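Local coordinates for flagellar hook-associated protein (Burkholderia pseudomallei, PDB 4UT1), which probably serves as a structural protein of the bacterial flagellum, at the junction between hook and filament, at residues 446-451 / 570-575; 450-455 / 462-467; 467-472 / 544-549; 479-484 / 559-564; 498-503 / 527-532. One frame throughout, in Å; residues are numbered along the deposited sequence.

Contact 1 (446-451 / 570-575); sequences AASPVL and DGRNAL. With EDO (1,2-ethanediol), chain K.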
# COMPACT_ATOMS: atom_id res chain seq x y z
N ALA A 446 11.52 -20.49 15.98
CA ALA A 446 11.55 -19.84 17.28
C ALA A 446 12.96 -19.67 17.84
O ALA A 446 13.20 -18.79 18.65
CB ALA A 446 10.70 -20.62 18.28
N ALA A 447 13.88 -20.50 17.38
CA ALA A 447 15.23 -20.52 17.94
C ALA A 447 16.20 -19.61 17.19
O ALA A 447 16.07 -19.41 15.99
CB ALA A 447 15.75 -21.93 17.95
N SER A 448 17.17 -19.05 17.91
CA SER A 448 18.32 -18.39 17.26
C SER A 448 19.22 -19.44 16.61
O SER A 448 19.38 -20.54 17.15
CB SER A 448 19.12 -17.57 18.28
OG SER A 448 20.30 -17.05 17.67
N PRO A 449 19.81 -19.12 15.45
CA PRO A 449 20.75 -20.05 14.80
C PRO A 449 22.09 -20.14 15.55
O PRO A 449 22.82 -21.11 15.40
CB PRO A 449 20.96 -19.44 13.41
CG PRO A 449 19.95 -18.34 13.28
CD PRO A 449 19.58 -17.91 14.65
N VAL A 450 22.39 -19.12 16.34
CA VAL A 450 23.70 -19.03 16.99
C VAL A 450 23.63 -19.22 18.50
O VAL A 450 22.63 -18.90 19.14
CB VAL A 450 24.34 -17.67 16.70
CG1 VAL A 450 23.63 -16.58 17.48
CG2 VAL A 450 25.85 -17.69 17.02
N LEU A 451 24.73 -19.70 19.07
CA LEU A 451 24.86 -19.77 20.50
C LEU A 451 26.29 -19.38 20.91
O LEU A 451 27.25 -19.98 20.45
CB LEU A 451 24.50 -21.17 21.00
CG LEU A 451 24.55 -21.36 22.51
CD1 LEU A 451 23.72 -20.29 23.21
CD2 LEU A 451 24.04 -22.75 22.84
N ASP A 570 14.98 -23.35 22.19
CA ASP A 570 15.30 -21.93 22.29
C ASP A 570 14.19 -21.10 21.66
O ASP A 570 13.61 -21.49 20.63
CB ASP A 570 16.64 -21.66 21.62
CG ASP A 570 17.04 -20.21 21.69
OD1 ASP A 570 16.57 -19.44 20.85
OD2 ASP A 570 17.82 -19.83 22.58
N GLY A 571 13.87 -19.95 22.25
CA GLY A 571 12.81 -19.11 21.70
C GLY A 571 13.20 -17.67 21.44
O GLY A 571 12.33 -16.81 21.36
N ARG A 572 14.50 -17.41 21.31
CA ARG A 572 14.96 -16.05 21.08
C ARG A 572 14.38 -15.44 19.80
O ARG A 572 14.05 -14.24 19.76
CB ARG A 572 16.48 -16.00 21.03
CG ARG A 572 17.13 -16.08 22.41
CD ARG A 572 18.63 -16.11 22.26
NE ARG A 572 19.08 -17.47 21.97
CZ ARG A 572 20.21 -17.78 21.36
NH1 ARG A 572 21.02 -16.82 20.91
NH2 ARG A 572 20.50 -19.06 21.16
N ASN A 573 14.24 -16.24 18.76
CA ASN A 573 13.72 -15.64 17.53
C ASN A 573 12.21 -15.44 17.57
O ASN A 573 11.70 -14.51 16.93
CB ASN A 573 14.09 -16.45 16.30
CG ASN A 573 13.99 -15.62 15.04
OD1 ASN A 573 14.65 -14.58 14.92
ND2 ASN A 573 13.13 -16.03 14.10
N ALA A 574 11.50 -16.31 18.28
CA ALA A 574 10.08 -16.12 18.47
C ALA A 574 9.87 -14.82 19.25
O ALA A 574 8.96 -14.06 18.96
CB ALA A 574 9.45 -17.31 19.20
N LEU A 575 10.72 -14.58 20.24
CA LEU A 575 10.66 -13.33 21.00
C LEU A 575 10.85 -12.14 20.06
O LEU A 575 10.12 -11.15 20.15
CB LEU A 575 11.71 -13.31 22.13
CG LEU A 575 11.73 -12.01 22.95
CD1 LEU A 575 10.40 -11.82 23.63
CD2 LEU A 575 12.84 -12.01 24.00
C1 EDO K . 22.62 -23.77 13.08
O1 EDO K . 22.67 -22.34 13.20
C2 EDO K . 21.18 -24.24 13.17
O2 EDO K . 21.15 -25.67 13.11
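Arg-572 grips the backbone carbonyl of Val-450 end-on, NH1 and NH2 both donating to the one oxygen, with NH2 the nearer at 2.9 Å from Val-450 O. A bend at chi3 (-82°) turns the guanidinium's other side to Asp-570 in a salt bridge, NE of Arg-572 reaching OD2 of Asp-570 at 2.7 Å on the syn side. Tied to both partners, the group is fixed in its rotation, and CB of Ser-448 rests over its centre, 3.2 Å above the plane. Asp-570 OD1 takes two amides from opposite faces of the carboxylate: Ser-448 N across the contact at 3.0 Å, and Arg-572 N, which closes an Asx turn. Gly-571, at the N-cap, has no side chain to serve the first turn. Ala-446 O accepts from Ala-574 N at 3.0 Å, and weakly from Asn-573 N. Ser-448 OG accepts from Val-450 N, an ST turn. The side-chain amide of Asn-573 is satisfied outside, ND2 by Ala-445 O and OD1 by Gln-321 NE2. Small residues suit the close approach, with CB of Ala-446 3.7 Å from CB of Ala-574. Both alanines touch Val-127, so helix 113-129 packs against the start of helix 572-579 and the loop leading into strand 450-454.

Contact 2 (450-455 / 462-467); sequences VLAAGV and GVISQG. With EDO (1,2-ethanediol), chain J.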
# COMPACT_ATOMS: atom_id res chain seq x y z
N VAL A 450 22.39 -19.12 16.34
CA VAL A 450 23.70 -19.03 16.99
C VAL A 450 23.63 -19.22 18.50
O VAL A 450 22.63 -18.90 19.14
CB VAL A 450 24.34 -17.67 16.70
CG1 VAL A 450 23.63 -16.58 17.48
CG2 VAL A 450 25.85 -17.69 17.02
N LEU A 451 24.73 -19.70 19.07
CA LEU A 451 24.86 -19.77 20.50
C LEU A 451 26.29 -19.38 20.91
O LEU A 451 27.25 -19.98 20.45
CB LEU A 451 24.50 -21.17 21.00
CG LEU A 451 24.55 -21.36 22.51
CD1 LEU A 451 23.72 -20.29 23.21
CD2 LEU A 451 24.04 -22.75 22.84
N ALA A 452 26.39 -18.34 21.73
CA ALA A 452 27.66 -17.95 22.33
C ALA A 452 27.61 -18.33 23.81
O ALA A 452 26.57 -18.20 24.46
CB ALA A 452 27.92 -16.47 22.16
N ALA A 453 28.72 -18.81 24.34
CA ALA A 453 28.69 -19.36 25.68
C ALA A 453 30.05 -19.19 26.37
O ALA A 453 31.09 -19.23 25.72
CB ALA A 453 28.31 -20.83 25.63
N GLY A 454 30.02 -18.97 27.68
CA GLY A 454 31.25 -19.03 28.45
C GLY A 454 31.63 -20.48 28.64
O GLY A 454 30.77 -21.32 28.91
N VAL A 455 32.92 -20.78 28.52
CA VAL A 455 33.44 -22.13 28.71
C VAL A 455 33.48 -22.43 30.21
O VAL A 455 33.89 -21.59 31.01
CB VAL A 455 34.85 -22.27 28.08
CG1 VAL A 455 35.48 -23.61 28.39
CG2 VAL A 455 34.76 -22.05 26.56
N GLY A 462 33.85 -12.97 33.41
CA GLY A 462 33.41 -12.64 32.06
C GLY A 462 32.05 -13.25 31.81
O GLY A 462 31.81 -14.41 32.15
N VAL A 463 31.16 -12.48 31.19
CA VAL A 463 29.81 -12.97 30.87
C VAL A 463 29.47 -12.57 29.44
O VAL A 463 29.50 -11.39 29.10
CB VAL A 463 28.76 -12.43 31.83
CG1 VAL A 463 28.95 -13.01 33.25
CG2 VAL A 463 28.83 -10.94 31.87
N ILE A 464 29.17 -13.55 28.61
CA ILE A 464 28.88 -13.26 27.21
C ILE A 464 27.38 -13.44 26.96
O ILE A 464 26.74 -14.30 27.59
CB ILE A 464 29.71 -14.14 26.26
CG1 ILE A 464 29.63 -13.63 24.80
CG2 ILE A 464 29.32 -15.62 26.37
CD1 ILE A 464 30.73 -14.22 23.91
N SER A 465 26.81 -12.64 26.07
CA SER A 465 25.40 -12.80 25.72
C SER A 465 25.22 -14.08 24.90
O SER A 465 26.20 -14.71 24.52
CB SER A 465 24.88 -11.57 24.97
OG SER A 465 25.51 -11.42 23.71
N GLN A 466 23.99 -14.47 24.62
CA GLN A 466 23.79 -15.74 23.93
C GLN A 466 23.98 -15.58 22.44
O GLN A 466 24.11 -16.56 21.70
CB GLN A 466 22.40 -16.31 24.26
CG GLN A 466 22.27 -16.65 25.75
CD GLN A 466 21.09 -17.53 26.07
OE1 GLN A 466 21.23 -18.59 26.68
NE2 GLN A 466 19.91 -17.10 25.65
N GLY A 467 23.99 -14.33 22.00
CA GLY A 467 24.31 -14.00 20.62
C GLY A 467 23.06 -13.77 19.80
O GLY A 467 21.97 -14.14 20.21
C1 EDO J . 19.86 -21.39 24.46
O1 EDO J . 20.88 -20.68 25.19
C2 EDO J . 20.52 -22.30 23.43
O2 EDO J . 19.66 -23.40 23.12
O HOH W 1 26.11 -17.10 26.86
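Ala-452 and Ile-464 meet where an edge strand of one five-stranded antiparallel sheet passes that of another, along the side of a β-sandwich-like domain. The two stretches run almost exactly antiparallel. Both side chains point across the contact, and CD1 of Ile-464 comes to 4.0 Å from CB of Ala-452. With CG1 anti to its backbone N (chi1 -168°), Ile-464 turns CG2 to the main chain opposite, 3.6 Å from C of Ala-453. Alanine is small enough to let the strands close in, its CB lying 3.4 Å from O of Ser-465. Val-548 touches both residues, and Phe-560 packs on Ile-464, which places the pair at the margin of the hydrophobic interior. Val-450 lays CG1 beside the backbone of Gly-467, 3.7 Å from its C; glycine suits this place, with its positive phi of 99° and the valine methyl so close. Towards solvent, Gln-466 passes CB near CD1 of Leu-451, extends beyond CG and receives a hydrogen bond on OE1 from a 1,2-ethanediol, probably from the crystallisation liquor. One direct backbone bond joins the two segments: Ala-452 N donates to Gln-466 O at 2.9 Å, standing well above the carbonyl plane, 50° out of it.

Contact 3 (467-472 / 544-549); sequences GSVSAG and NGVSVS. With EDO (1,2-ethanediol), chain F; EDO (1,2-ethanediol), chain R; EDO (1,2-ethanediol), chain N.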
# COMPACT_ATOMS: atom_id res chain seq x y z
N GLY A 467 23.99 -14.33 22.00
CA GLY A 467 24.31 -14.00 20.62
C GLY A 467 23.06 -13.77 19.80
O GLY A 467 21.97 -14.14 20.21
N SER A 468 23.23 -13.14 18.64
CA SER A 468 22.13 -12.89 17.73
C SER A 468 22.65 -12.73 16.31
O SER A 468 23.84 -12.49 16.10
CB SER A 468 21.35 -11.64 18.16
OG SER A 468 22.07 -10.47 17.79
N VAL A 469 21.76 -12.85 15.33
CA VAL A 469 22.15 -12.71 13.93
C VAL A 469 21.29 -11.67 13.21
O VAL A 469 20.19 -11.35 13.65
CB VAL A 469 22.06 -14.06 13.17
CG1 VAL A 469 22.98 -15.09 13.80
CG2 VAL A 469 20.61 -14.56 13.15
N SER A 470 21.83 -11.15 12.13
CA SER A 470 21.15 -10.18 11.28
C SER A 470 21.07 -10.71 9.86
O SER A 470 21.61 -11.78 9.56
CB SER A 470 21.86 -8.84 11.32
OG SER A 470 23.23 -9.03 11.05
N ALA A 471 20.41 -9.95 8.99
CA ALA A 471 20.20 -10.37 7.61
C ALA A 471 21.48 -10.81 6.93
O ALA A 471 22.48 -10.10 6.94
CB ALA A 471 19.54 -9.24 6.81
N GLY A 472 21.44 -12.00 6.34
CA GLY A 472 22.57 -12.54 5.61
C GLY A 472 23.67 -13.12 6.47
O GLY A 472 24.81 -13.22 6.03
N ASN A 544 29.46 -14.32 9.33
CA ASN A 544 28.90 -13.03 8.96
C ASN A 544 27.61 -12.77 9.73
O ASN A 544 26.86 -13.70 10.03
CB ASN A 544 28.65 -13.00 7.44
CG ASN A 544 28.26 -11.64 6.94
OD1 ASN A 544 29.00 -10.66 7.07
ND2 ASN A 544 27.09 -11.57 6.30
N GLY A 545 27.37 -11.51 10.09
CA GLY A 545 26.14 -11.11 10.75
C GLY A 545 25.91 -11.66 12.14
O GLY A 545 24.76 -11.83 12.57
N VAL A 546 26.99 -11.91 12.87
CA VAL A 546 26.93 -12.42 14.23
C VAL A 546 27.28 -11.32 15.23
O VAL A 546 28.29 -10.64 15.08
CB VAL A 546 27.87 -13.61 14.43
CG1 VAL A 546 27.88 -14.06 15.91
CG2 VAL A 546 27.45 -14.76 13.52
N SER A 547 26.43 -11.15 16.23
CA SER A 547 26.67 -10.16 17.28
C SER A 547 26.73 -10.82 18.65
O SER A 547 25.90 -11.67 18.98
CB SER A 547 25.61 -9.07 17.29
OG SER A 547 25.71 -8.24 16.14
N VAL A 548 27.71 -10.41 19.45
CA VAL A 548 27.79 -10.85 20.85
C VAL A 548 28.24 -9.70 21.75
O VAL A 548 28.95 -8.79 21.30
CB VAL A 548 28.76 -12.04 21.04
CG1 VAL A 548 28.21 -13.28 20.38
CG2 VAL A 548 30.17 -11.72 20.49
N SER A 549 27.84 -9.75 23.02
CA SER A 549 28.29 -8.76 24.00
C SER A 549 29.02 -9.45 25.14
O SER A 549 28.56 -10.47 25.64
CB SER A 549 27.12 -7.95 24.55
OG SER A 549 26.53 -7.16 23.54
C1 EDO F . 18.70 -7.35 12.28
O1 EDO F . 17.71 -8.34 12.57
C2 EDO F . 18.59 -6.91 10.83
O2 EDO F . 18.61 -8.06 9.97
C1 EDO R . 18.12 -13.99 6.05
O1 EDO R . 18.51 -12.61 6.05
C2 EDO R . 19.29 -14.83 5.55
O2 EDO R . 20.34 -14.81 6.51
C1 EDO N . 16.90 -10.78 15.84
O1 EDO N . 17.49 -11.59 14.82
C2 EDO N . 17.30 -11.35 17.19
O2 EDO N . 17.00 -10.39 18.20
O HOH W 2 24.29 -9.22 14.14
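Ser-468 and Ser-547 form an antiparallel hydrogen-bonded pair, the straighter bond running from Ser-547 N to Ser-468 O at 2.9 Å, with 168° at the hydrogen. Two residues on, Ser-470 N donates to Gly-545 O at 3.0 Å. Where both segments turn a corner, Asn-544 ND2 reaches Gly-472 O at 2.8 Å, carried over by a side chain whose CG stands anti to the backbone N (chi1 -172°); the acceptor lies in the plane of the asparagine amide, while the donor stands above the carbonyl plane. Asn-544 OD1 accepts from Ser-533 N and Gln-536 NE2, so the amide is used at both ends and its rotation is fixed. Gly-545 and Val-546 both face Ile-531, a G1 β-bulge whose positive phi of 67° suits glycine. The chain turns its corner at Gly-545, leading into a strand of a five-stranded antiparallel sheet. On the serine face a water sits 2.6 Å from Ser-547 OG and farther from Ser-470 OG, while Ser-547 OG also bonds Thr-530 OG1. On the other face the β-branched Val-469 and Val-546 form a loose pair, CG1 of Val-469 4.5 Å from CG2 of Val-546. Val-548 brings CG1 to 4.0 Å from CA of Gly-467, where the missing side chain permits close approach.

Contact 4 (479-484 / 559-564); sequences TTTLAY and QFTIGA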
# COMPACT_ATOMS: atom_id res chain seq x y z
N THR A 479 33.21 -24.64 15.63
CA THR A 479 33.11 -23.75 16.77
C THR A 479 34.22 -22.70 16.78
O THR A 479 35.40 -23.02 16.58
CB THR A 479 33.17 -24.55 18.10
OG1 THR A 479 32.00 -25.37 18.20
CG2 THR A 479 33.23 -23.62 19.31
N THR A 480 33.84 -21.46 17.03
CA THR A 480 34.81 -20.39 17.25
C THR A 480 35.06 -20.20 18.74
O THR A 480 34.12 -20.10 19.52
CB THR A 480 34.33 -19.06 16.64
OG1 THR A 480 34.20 -19.23 15.22
CG2 THR A 480 35.33 -17.96 16.91
N THR A 481 36.33 -20.15 19.13
CA THR A 481 36.66 -20.00 20.55
C THR A 481 37.49 -18.74 20.77
O THR A 481 38.61 -18.62 20.28
CB THR A 481 37.42 -21.24 21.08
OG1 THR A 481 36.60 -22.40 20.92
CG2 THR A 481 37.77 -21.07 22.55
N LEU A 482 36.90 -17.78 21.46
CA LEU A 482 37.61 -16.57 21.79
C LEU A 482 38.35 -16.83 23.08
O LEU A 482 37.84 -17.52 23.95
CB LEU A 482 36.65 -15.39 21.94
CG LEU A 482 35.75 -15.18 20.72
CD1 LEU A 482 34.86 -13.98 20.95
CD2 LEU A 482 36.64 -15.00 19.46
N ALA A 483 39.56 -16.29 23.19
CA ALA A 483 40.35 -16.42 24.41
C ALA A 483 40.84 -15.04 24.85
O ALA A 483 41.23 -14.22 24.01
CB ALA A 483 41.51 -17.36 24.19
N TYR A 484 40.81 -14.78 26.15
CA TYR A 484 41.22 -13.48 26.68
C TYR A 484 42.65 -13.54 27.19
O TYR A 484 43.02 -14.43 27.96
CB TYR A 484 40.29 -13.04 27.80
CG TYR A 484 40.62 -11.71 28.47
CD1 TYR A 484 40.46 -10.51 27.80
CD2 TYR A 484 41.04 -11.66 29.80
CE1 TYR A 484 40.71 -9.30 28.41
CE2 TYR A 484 41.30 -10.45 30.43
CZ TYR A 484 41.14 -9.28 29.73
OH TYR A 484 41.38 -8.06 30.33
N GLN A 559 37.70 -18.41 28.09
CA GLN A 559 37.28 -18.64 26.72
C GLN A 559 35.78 -18.50 26.57
O GLN A 559 35.03 -18.82 27.49
CB GLN A 559 37.69 -20.05 26.25
CG GLN A 559 39.18 -20.36 26.40
CD GLN A 559 39.46 -21.84 26.21
OE1 GLN A 559 39.76 -22.29 25.10
NE2 GLN A 559 39.34 -22.61 27.29
N PHE A 560 35.38 -18.06 25.39
CA PHE A 560 33.97 -17.87 25.06
C PHE A 560 33.76 -18.42 23.66
O PHE A 560 34.53 -18.12 22.74
CB PHE A 560 33.60 -16.39 25.17
CG PHE A 560 34.01 -15.80 26.49
CD1 PHE A 560 35.30 -15.30 26.66
CD2 PHE A 560 33.15 -15.84 27.58
CE1 PHE A 560 35.71 -14.81 27.90
CE2 PHE A 560 33.55 -15.35 28.82
CZ PHE A 560 34.84 -14.84 28.97
N THR A 561 32.75 -19.28 23.50
CA THR A 561 32.54 -19.96 22.23
C THR A 561 31.38 -19.35 21.46
O THR A 561 30.48 -18.72 22.04
CB THR A 561 32.26 -21.45 22.42
OG1 THR A 561 31.09 -21.63 23.23
CG2 THR A 561 33.44 -22.13 23.10
N ILE A 562 31.44 -19.51 20.14
CA ILE A 562 30.40 -19.08 19.22
C ILE A 562 30.19 -20.18 18.20
O ILE A 562 31.14 -20.63 17.57
CB ILE A 562 30.76 -17.76 18.50
CG1 ILE A 562 30.83 -16.60 19.49
CG2 ILE A 562 29.71 -17.44 17.43
CD1 ILE A 562 31.47 -15.35 18.91
N GLY A 563 28.95 -20.62 18.03
CA GLY A 563 28.70 -21.68 17.08
C GLY A 563 27.21 -21.84 16.85
O GLY A 563 26.42 -21.04 17.35
N ALA A 564 26.84 -22.86 16.09
CA ALA A 564 25.44 -23.12 15.79
C ALA A 564 24.68 -23.52 17.06
O ALA A 564 25.23 -24.16 17.95
CB ALA A 564 25.32 -24.21 14.73
O HOH W 3 31.60 -20.61 14.80
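Leu-482 and Ile-562, with Phe-560, have the most surface buried here, and all three project from the same face of the paired strands. CG of Leu-482 and CG1 of Ile-562 are both anti to the carbonyl carbon (chi1 -54° and -66°), which sends the two chains slantwise over each other until CD1 of Leu-482 lies 4.2 Å from CD1 of Ile-562. Phe-560 is the direct partner of Leu-482, joined to it by two backbone bonds, the shorter from Leu-482 N to Phe-560 O at 2.7 Å. Its ring leans away from that leucine and packs on Leu-550. Ile-562 likewise touches Val-546 and Val-548, and Leu-482 touches Phe-494, as befits bulky apolar residues facing a second sheet. At the end of this face, a water accepts from Thr-480 OG1 at 3.0 Å and donates to Ile-562 O. The reverse face is polar and more open: Thr-481 and Thr-561 lie side by side, OG1 of Thr-481 3.8 Å from CG2 of Thr-561, and the methyl of Thr-481 meets OE1 of Gln-559 at 3.5 Å. With strands 159° apart in direction, one face largely apolar and the other carrying Thr-481, Thr-561 and Gln-559, the arrangement is that of an antiparallel sheet in a β-sandwich.

Contact 5 (498-503 / 527-532); sequences TTVTIA and ASMTIS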
# COMPACT_ATOMS: atom_id res chain seq x y z
N THR A 498 37.27 -12.12 8.82
CA THR A 498 36.16 -11.37 9.35
C THR A 498 36.64 -10.02 9.83
O THR A 498 37.84 -9.80 10.05
CB THR A 498 35.45 -12.10 10.51
OG1 THR A 498 36.33 -12.20 11.64
CG2 THR A 498 35.04 -13.51 10.09
N THR A 499 35.69 -9.12 9.98
CA THR A 499 35.95 -7.82 10.57
C THR A 499 35.13 -7.70 11.84
O THR A 499 33.93 -7.95 11.83
CB THR A 499 35.61 -6.68 9.59
OG1 THR A 499 36.55 -6.68 8.51
CG2 THR A 499 35.66 -5.33 10.29
N VAL A 500 35.79 -7.37 12.95
CA VAL A 500 35.11 -7.22 14.22
C VAL A 500 34.85 -5.73 14.49
O VAL A 500 35.77 -4.90 14.47
CB VAL A 500 35.92 -7.84 15.39
CG1 VAL A 500 35.22 -7.62 16.71
CG2 VAL A 500 36.14 -9.34 15.16
N THR A 501 33.59 -5.38 14.70
CA THR A 501 33.25 -4.00 15.00
C THR A 501 32.77 -3.88 16.43
O THR A 501 31.81 -4.53 16.82
CB THR A 501 32.16 -3.46 14.06
OG1 THR A 501 32.65 -3.46 12.72
CG2 THR A 501 31.79 -2.03 14.43
N ILE A 502 33.45 -3.05 17.20
CA ILE A 502 33.05 -2.81 18.58
C ILE A 502 32.23 -1.54 18.65
O ILE A 502 32.68 -0.48 18.20
CB ILE A 502 34.27 -2.70 19.52
CG1 ILE A 502 35.13 -3.96 19.44
CG2 ILE A 502 33.81 -2.45 20.95
CD1 ILE A 502 36.03 -4.02 18.21
N ALA A 503 31.03 -1.65 19.19
CA ALA A 503 30.14 -0.50 19.30
C ALA A 503 30.75 0.55 20.21
O ALA A 503 31.48 0.25 21.15
CB ALA A 503 28.77 -0.93 19.82
N ALA A 527 32.16 -4.96 26.01
CA ALA A 527 32.20 -4.75 24.56
C ALA A 527 31.01 -5.39 23.86
O ALA A 527 30.70 -6.56 24.09
CB ALA A 527 33.49 -5.30 23.98
N SER A 528 30.35 -4.61 23.01
CA SER A 528 29.32 -5.15 22.12
C SER A 528 29.92 -5.32 20.73
O SER A 528 30.27 -4.35 20.07
CB SER A 528 28.09 -4.24 22.06
OG SER A 528 27.39 -4.28 23.29
N MET A 529 30.06 -6.56 20.30
CA MET A 529 30.80 -6.85 19.08
C MET A 529 29.95 -7.43 17.96
O MET A 529 29.03 -8.22 18.19
CB MET A 529 31.94 -7.82 19.39
CG MET A 529 33.06 -7.18 20.16
SD MET A 529 34.22 -8.41 20.77
CE MET A 529 33.25 -9.16 22.08
N THR A 530 30.26 -7.02 16.73
CA THR A 530 29.65 -7.64 15.57
C THR A 530 30.74 -8.25 14.70
O THR A 530 31.76 -7.62 14.42
CB THR A 530 28.82 -6.64 14.76
OG1 THR A 530 27.69 -6.24 15.54
CG2 THR A 530 28.34 -7.28 13.47
N ILE A 531 30.54 -9.50 14.31
CA ILE A 531 31.51 -10.19 13.46
C ILE A 531 30.96 -10.29 12.03
O ILE A 531 29.98 -10.98 11.78
CB ILE A 531 31.84 -11.58 14.01
CG1 ILE A 531 32.39 -11.45 15.43
CG2 ILE A 531 32.85 -12.29 13.11
CD1 ILE A 531 32.44 -12.76 16.20
N SER A 532 31.60 -9.58 11.11
CA SER A 532 31.15 -9.56 9.71
C SER A 532 32.24 -10.09 8.79
O SER A 532 33.44 -9.99 9.10
CB SER A 532 30.76 -8.15 9.28
OG SER A 532 30.07 -7.44 10.29
O HOH W 4 31.94 -6.05 11.74
O HOH W 5 28.99 -3.53 17.11
O HOH W 6 30.86 -1.74 22.93
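Thr-499 to Ala-503 and Ser-528 to Ser-532 are zipped together by five backbone hydrogen bonds, the strand axes 4.7 Å apart at their closest and 156° apart in direction. The shortest bond, from Thr-499 N to Ser-532 O, measures 2.6 Å. Val-500, Ile-502, Met-529 and Ile-531 occupy one face. Ile-502 and Met-529 lie side by side, CG1 of Ile-502 3.9 Å from CG of Met-529, and Val-500 approaches the same methionine carbon obliquely through CG1 at 4.1 Å. Beyond CG the flexible thioether bends at chi3 (-73°) and leaves the neighbouring strand. This is the inward face of an antiparallel sheet in a two-sheet, sandwich-like domain. At the end of the ladder, CG2 of Ile-531 packs 3.7 Å from CB of Thr-498, whose hydroxyl bonds Pro-495 O. The opposite face carries Thr-499, Thr-501, Thr-530 and Ser-532, β-branched or small polar residues suited to an extended chain beside water. One water donates to Thr-499 O and lies 2.7 Å from Ser-532 OG and 2.9 Å from Thr-501 OG1. Thr-501 OG1 also bonds Ser-509 OG.

Overall arrangement
Contacts 2 to 5 build one β domain, and contact 1 joins its base to the long helical part of the chain. Contacts 3 and 5 belong to one sheet, with centres 9 Å apart, linked by backbone bonding between strands 546-551 and 527-533. Contact 4 belongs to the facing sheet, and Ile-562 bridges the interior, its CD1 3.9 Å from CD1 of Ile-531. Contact 2 connects the sheets at their edge: strand 450-454 pairs with 559-564, and strand 463-470 with 546-551. Contact 1 shares Val-450 and Leu-451 with contact 2, and Arg-572 NH1 bonds weakly to the carbonyl O of Gly-467, the residue contacts 2 and 3 share.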